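Local coordinates for pyrroline carboxylate reductase (Plasmodium falciparum, PDB 2RCY) that binds NADP and catalyses the NADP-linked reduction of pyrroline-5-carboxylate to proline, at the interface of chains A and B. Numbering follows the deposited sequence. Chains: chain A/B, Pyrroline carboxylate reductase.

The interface of chains A and B. Residues chain A 216-217, 220, 238, 243; chain B 171, 174-175, 178-179.
The carboxylate oxygen OE2 of B:Glu178 is the best-held polar atom across this dimer interface, gripped by one hydrogen bond that is also a salt bridge, from A:Lys243 NZ of the other chain. The lysine amine A:Lys243 NZ lies 2.7 Å from B:Glu178 OE2 and arrives from above the carboxylate plane, 28° out of it. The second oxygen, B:Glu178 OE1, forms a looser salt bridge of its own with A:Lys220 NZ at 3.4 Å. B:Glu178 stands nearly straight off its helix, CG anti to the backbone N (chi1 180°), and both lysines cross it at about a right angle. A:Lys243 is extended beyond CG, whereas A:Lys220 bends at chi2 and chi3 to bring its tip back to OE1. A:Gln217 packs its CG against the carboxylate carbon CD of B:Glu178 at 3.5 Å, which should help limit the group's rotation. Two lysines, if charged as expected, would favour the ionised carboxylate. Alongside, ring atom CD2 of B:Tyr174 makes an apolar contact 3.6 Å from A:Lys220 CA, and the methyl CD2 of B:Leu175 lies beside the carboxylate oxygen A:Glu238 OE1, the two side chains crossing obliquely. The hydroxyl B:Ser179 OG turns back to B:Leu175 O, 2.6 Å away, while the A:Lys243 aliphatic chain runs past it. Helix 169-186 of chain B thus lies among helices 216-223, 229-239 and 242-260 of chain A, within the helical dimerisation region, and two-fold symmetry repeats the arrangement with the chains exchanged.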
# COMPACT_ATOMS: atom_id res chain seq x y z
N VAL A 216 -20.61 -16.94 16.91
CA VAL A 216 -19.50 -16.05 17.29
C VAL A 216 -19.69 -14.59 16.87
O VAL A 216 -19.31 -13.68 17.60
CB VAL A 216 -18.12 -16.54 16.75
CG1 VAL A 216 -17.58 -17.66 17.60
CG2 VAL A 216 -18.21 -16.95 15.28
N GLN A 217 -20.26 -14.39 15.68
CA GLN A 217 -20.43 -13.05 15.12
C GLN A 217 -21.51 -12.25 15.85
O GLN A 217 -21.40 -11.03 15.98
CB GLN A 217 -20.75 -13.12 13.63
CG GLN A 217 -19.78 -13.96 12.80
CD GLN A 217 -20.27 -15.38 12.57
OE1 GLN A 217 -20.90 -15.99 13.43
NE2 GLN A 217 -19.98 -15.92 11.38
N LYS A 220 -20.05 -11.19 19.07
CA LYS A 220 -19.22 -10.03 18.76
C LYS A 220 -20.06 -8.77 18.63
O LYS A 220 -19.67 -7.70 19.11
CB LYS A 220 -18.46 -10.28 17.45
CG LYS A 220 -17.37 -9.26 17.13
CD LYS A 220 -17.48 -8.75 15.70
CE LYS A 220 -17.49 -9.88 14.68
NZ LYS A 220 -17.80 -9.38 13.32
N GLU A 238 -10.72 -3.97 10.95
CA GLU A 238 -11.21 -4.09 9.58
C GLU A 238 -10.34 -3.31 8.60
O GLU A 238 -10.07 -3.77 7.50
CB GLU A 238 -12.66 -3.60 9.48
CG GLU A 238 -13.67 -4.42 10.28
CD GLU A 238 -13.71 -5.89 9.88
OE1 GLU A 238 -13.92 -6.73 10.77
OE2 GLU A 238 -13.55 -6.20 8.68
N LYS A 243 -8.93 -10.04 9.74
CA LYS A 243 -9.50 -11.31 9.31
C LYS A 243 -8.65 -11.98 8.23
O LYS A 243 -8.28 -13.14 8.38
CB LYS A 243 -10.93 -11.10 8.81
CG LYS A 243 -11.72 -12.38 8.61
CD LYS A 243 -13.19 -12.08 8.46
CE LYS A 243 -14.04 -13.22 8.99
NZ LYS A 243 -15.46 -13.06 8.61
N ALA B 171 -14.59 -8.89 21.82
CA ALA B 171 -14.88 -8.65 20.40
C ALA B 171 -13.68 -8.93 19.50
O ALA B 171 -13.84 -9.43 18.39
CB ALA B 171 -15.39 -7.24 20.19
N TYR B 174 -13.46 -12.75 19.60
CA TYR B 174 -14.54 -13.33 18.78
C TYR B 174 -14.20 -13.28 17.30
O TYR B 174 -14.42 -14.26 16.58
CB TYR B 174 -15.88 -12.64 19.03
CG TYR B 174 -16.48 -12.86 20.41
CD1 TYR B 174 -16.37 -14.10 21.06
CD2 TYR B 174 -17.17 -11.84 21.05
CE1 TYR B 174 -16.92 -14.30 22.32
CE2 TYR B 174 -17.73 -12.03 22.30
CZ TYR B 174 -17.60 -13.25 22.93
OH TYR B 174 -18.16 -13.42 24.18
N LEU B 175 -13.67 -12.14 16.85
CA LEU B 175 -13.25 -11.98 15.46
C LEU B 175 -12.04 -12.87 15.14
O LEU B 175 -11.93 -13.40 14.04
CB LEU B 175 -12.95 -10.51 15.14
CG LEU B 175 -12.58 -10.10 13.71
CD1 LEU B 175 -13.65 -10.49 12.69
CD2 LEU B 175 -12.31 -8.61 13.63
N GLU B 178 -13.52 -16.25 14.84
CA GLU B 178 -14.27 -16.20 13.58
C GLU B 178 -13.37 -16.35 12.35
O GLU B 178 -13.71 -17.05 11.40
CB GLU B 178 -15.04 -14.87 13.52
CG GLU B 178 -15.88 -14.64 12.27
CD GLU B 178 -16.40 -13.22 12.16
OE1 GLU B 178 -16.53 -12.54 13.21
OE2 GLU B 178 -16.67 -12.76 11.03
N SER B 179 -12.21 -15.68 12.38
CA SER B 179 -11.26 -15.69 11.27
C SER B 179 -10.58 -17.05 11.13
O SER B 179 -10.37 -17.53 10.01
CB SER B 179 -10.22 -14.59 11.44
OG SER B 179 -10.82 -13.32 11.64